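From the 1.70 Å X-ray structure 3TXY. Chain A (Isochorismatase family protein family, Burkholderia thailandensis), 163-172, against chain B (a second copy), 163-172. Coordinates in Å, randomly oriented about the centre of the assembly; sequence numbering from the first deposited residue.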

# COMPACT_ATOMS: atom_id res chain seq x y z
N THR A 163 -6.90 -5.21 -14.06
CA THR A 163 -7.66 -5.30 -12.83
C THR A 163 -9.14 -5.57 -13.12
O THR A 163 -9.49 -5.94 -14.24
CB THR A 163 -7.40 -4.06 -11.94
OG1 THR A 163 -7.95 -4.27 -10.64
CG2 THR A 163 -7.94 -2.75 -12.55
N TRP A 164 -10.00 -5.43 -12.11
CA TRP A 164 -11.38 -5.95 -12.24
C TRP A 164 -12.36 -5.03 -12.92
O TRP A 164 -13.48 -5.45 -13.26
CB TRP A 164 -11.94 -6.33 -10.86
CG TRP A 164 -12.04 -5.15 -9.93
CD1 TRP A 164 -13.04 -4.19 -9.88
CD2 TRP A 164 -11.06 -4.74 -8.93
NE1 TRP A 164 -12.76 -3.25 -8.92
CE2 TRP A 164 -11.59 -3.53 -8.32
CE3 TRP A 164 -9.86 -5.26 -8.48
CZ2 TRP A 164 -10.94 -2.88 -7.30
CZ3 TRP A 164 -9.20 -4.59 -7.45
CH2 TRP A 164 -9.72 -3.42 -6.89
N SER A 165 -12.00 -3.76 -13.10
CA SER A 165 -12.87 -2.82 -13.79
C SER A 165 -12.04 -1.70 -14.40
O SER A 165 -10.90 -1.44 -13.97
CB SER A 165 -13.94 -2.26 -12.85
OG SER A 165 -13.42 -1.23 -12.01
N THR A 166 -12.58 -1.04 -15.42
CA THR A 166 -11.87 0.08 -16.04
C THR A 166 -11.84 1.27 -15.08
O THR A 166 -10.89 2.04 -15.09
CB THR A 166 -12.48 0.48 -17.40
OG1 THR A 166 -13.89 0.69 -17.26
CG2 THR A 166 -12.24 -0.60 -18.43
N ASP A 167 -12.88 1.41 -14.24
CA ASP A 167 -12.88 2.46 -13.21
C ASP A 167 -11.69 2.25 -12.25
O ASP A 167 -11.01 3.21 -11.85
CB ASP A 167 -14.19 2.46 -12.42
CG ASP A 167 -15.35 3.18 -13.13
OD1 ASP A 167 -15.17 3.81 -14.20
OD2 ASP A 167 -16.46 3.15 -12.58
N ALA A 168 -11.45 1.00 -11.86
CA ALA A 168 -10.34 0.71 -10.94
C ALA A 168 -8.99 0.92 -11.60
O ALA A 168 -8.08 1.49 -11.00
CB ALA A 168 -10.43 -0.71 -10.40
N GLN A 169 -8.87 0.51 -12.85
CA GLN A 169 -7.65 0.77 -13.60
C GLN A 169 -7.37 2.26 -13.64
O GLN A 169 -6.27 2.71 -13.30
CB GLN A 169 -7.76 0.25 -15.01
CG GLN A 169 -6.49 0.47 -15.85
CD GLN A 169 -5.44 -0.61 -15.64
OE1 GLN A 169 -5.51 -1.38 -14.68
NE2 GLN A 169 -4.48 -0.70 -16.58
N THR A 170 -8.37 3.02 -14.05
CA THR A 170 -8.22 4.46 -14.18
C THR A 170 -7.89 5.13 -12.86
O THR A 170 -7.03 6.00 -12.82
CB THR A 170 -9.45 5.10 -14.84
OG1 THR A 170 -9.52 4.62 -16.19
CG2 THR A 170 -9.33 6.64 -14.85
N PHE A 171 -8.57 4.72 -11.79
CA PHE A 171 -8.29 5.27 -10.48
C PHE A 171 -6.82 5.09 -10.09
O PHE A 171 -6.16 6.03 -9.70
CB PHE A 171 -9.18 4.67 -9.40
CG PHE A 171 -9.04 5.36 -8.09
CD1 PHE A 171 -8.11 4.92 -7.16
CD2 PHE A 171 -9.78 6.50 -7.83
CE1 PHE A 171 -7.96 5.61 -5.96
CE2 PHE A 171 -9.63 7.18 -6.63
CZ PHE A 171 -8.72 6.73 -5.70
N ALA A 172 -6.30 3.86 -10.19
CA ALA A 172 -4.90 3.61 -9.85
C ALA A 172 -3.96 4.41 -10.76
O ALA A 172 -3.04 5.06 -10.29
CB ALA A 172 -4.59 2.11 -9.95
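Chain B (163-172) TWSTDAQTFA

Chain B packs on chain A through a small apolar contact built round one aromatic pair, Phe A171 and Phe B171, which the exact two-fold axis maps onto itself; the flanking contacts each occur twice. Each stretch begins in an extended loop at residue 163, turns through Trp A164 and Ser A165, or Trp B164 and Ser B165, and enters a helix at residue 166 that runs past residue 172. The phi/psi values of chain B follow those of chain A: Thr B163 is extended at -154/-167, Trp B164 turns at -85/-13, Ser B165 returns to an extended -155/157, and Thr B166 to Ala B172 are helical. The start of the helix is capped in both copies, with Ala B168 N donating to Ser B165 OG at 3.0 Å and Ala A168 N to Ser A165 OG at the same 3.0 Å. Regular helical bonding follows, from Gln B169 N to Ser B165 O at 3.0 Å through Ala B172 N to Ala B168 O at 3.1 Å.

The two helices cross at -114°, so they run neither parallel nor antiparallel, and their axes come no closer than 11.9 Å. That separation is too wide for the backbones to touch each other, and the space is bridged by side chains. In register, Phe B171 lies opposite Ala A168 and Phe A171 opposite Ala B168, each pair with CA atoms 8.2 Å apart.

Phe B171 covers the most surface, 103 Å² of the 282 Å² buried by both sides together, and Phe A171 follows with 100 Å². Both CA-to-CB bonds point toward the other chain, and chi1 in the t well (-172°) with chi2 at -91° carries the rings into the gap. There they form an offset stack, with centroids 4.4 Å apart and planes inclined by only 17°. The closest atoms, Phe A171 CD1 and Phe B171 CD1, are 3.7 Å apart, and each of them lies over a face of the other ring.

The far side of the Phe B171 ring reaches the start of the chain A helix. Phe B171 CE2 is 3.8 Å from Ala A168 CA and 3.9 Å from Ala A168 CB, so the ring lies about as close to the backbone CA as to the methyl group. The two-fold repeats this contact, with Phe A171 CE2 3.8 Å from Ala B168 CA.

Trp B164, with 22 Å² covered, borders the cluster. Its CA-to-CB bond points sideways, but the indole, with chi1 in the p well (62°), extends so that its end comes nearer: Trp B164 CZ2 is 4.1 Å from Phe A171 CZ. Trp A164 CZ2 meets Phe B171 CZ at the same 4.1 Å. Each phenylalanine therefore touches a tryptophan, an alanine and its own symmetry mate. No hydrogen bond links the two stretches, and the contact rests on apolar packing. The CA-to-CB bonds of Gln A169 and Gln B169 point away from the other stretch, and neither residue has any surface covered by it.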

# COMPACT_ATOMS: atom_id res chain seq x y z
N THR B 163 -10.52 12.48 2.46
CA THR B 163 -9.63 12.53 1.31
C THR B 163 -10.08 13.60 0.31
O THR B 163 -10.89 14.46 0.66
CB THR B 163 -9.48 11.11 0.70
OG1 THR B 163 -8.43 11.12 -0.27
CG2 THR B 163 -10.78 10.58 0.07
N TRP B 164 -9.53 13.59 -0.90
CA TRP B 164 -9.68 14.75 -1.79
C TRP B 164 -10.95 14.77 -2.61
O TRP B 164 -11.28 15.79 -3.23
CB TRP B 164 -8.49 14.86 -2.74
CG TRP B 164 -8.36 13.67 -3.65
CD1 TRP B 164 -9.04 13.41 -4.83
CD2 TRP B 164 -7.51 12.50 -3.44
NE1 TRP B 164 -8.67 12.21 -5.36
CE2 TRP B 164 -7.76 11.61 -4.57
CE3 TRP B 164 -6.59 12.13 -2.48
CZ2 TRP B 164 -7.10 10.42 -4.71
CZ3 TRP B 164 -5.94 10.91 -2.63
CH2 TRP B 164 -6.20 10.08 -3.71
N SER B 165 -11.67 13.65 -2.67
CA SER B 165 -12.93 13.61 -3.40
C SER B 165 -13.81 12.50 -2.83
O SER B 165 -13.33 11.57 -2.16
CB SER B 165 -12.70 13.39 -4.90
OG SER B 165 -12.42 12.02 -5.20
N THR B 166 -15.12 12.62 -3.04
CA THR B 166 -16.04 11.59 -2.56
C THR B 166 -15.86 10.31 -3.38
O THR B 166 -16.04 9.21 -2.86
CB THR B 166 -17.52 12.06 -2.58
OG1 THR B 166 -17.84 12.57 -3.88
CG2 THR B 166 -17.75 13.13 -1.55
N ASP B 167 -15.49 10.45 -4.65
CA ASP B 167 -15.19 9.27 -5.49
C ASP B 167 -14.00 8.49 -4.87
O ASP B 167 -14.01 7.24 -4.82
CB ASP B 167 -14.84 9.67 -6.92
CG ASP B 167 -16.07 9.95 -7.80
OD1 ASP B 167 -17.23 9.73 -7.38
OD2 ASP B 167 -15.87 10.36 -8.95
N ALA B 168 -12.98 9.21 -4.41
CA ALA B 168 -11.81 8.55 -3.81
C ALA B 168 -12.14 7.91 -2.49
O ALA B 168 -11.73 6.79 -2.20
CB ALA B 168 -10.66 9.52 -3.64
N GLN B 169 -12.94 8.60 -1.68
CA GLN B 169 -13.40 8.02 -0.42
C GLN B 169 -14.13 6.72 -0.68
O GLN B 169 -13.83 5.69 -0.09
CB GLN B 169 -14.32 8.98 0.31
CG GLN B 169 -14.82 8.44 1.65
CD GLN B 169 -13.84 8.67 2.79
OE1 GLN B 169 -12.67 8.98 2.57
NE2 GLN B 169 -14.34 8.56 4.04
N THR B 170 -15.10 6.79 -1.58
CA THR B 170 -15.91 5.63 -1.89
C THR B 170 -15.10 4.48 -2.45
O THR B 170 -15.31 3.34 -2.07
CB THR B 170 -17.08 5.99 -2.83
OG1 THR B 170 -17.96 6.86 -2.11
CG2 THR B 170 -17.85 4.72 -3.26
N PHE B 171 -14.16 4.78 -3.35
CA PHE B 171 -13.30 3.75 -3.90
C PHE B 171 -12.54 3.00 -2.81
O PHE B 171 -12.56 1.79 -2.77
CB PHE B 171 -12.31 4.31 -4.91
CG PHE B 171 -11.56 3.25 -5.63
CD1 PHE B 171 -10.35 2.79 -5.14
CD2 PHE B 171 -12.11 2.65 -6.75
CE1 PHE B 171 -9.68 1.77 -5.79
CE2 PHE B 171 -11.44 1.63 -7.40
CZ PHE B 171 -10.23 1.19 -6.92
N ALA B 172 -11.87 3.73 -1.91
CA ALA B 172 -11.13 3.09 -0.83
C ALA B 172 -12.07 2.29 0.08
O ALA B 172 -11.80 1.14 0.40
CB ALA B 172 -10.37 4.14 -0.01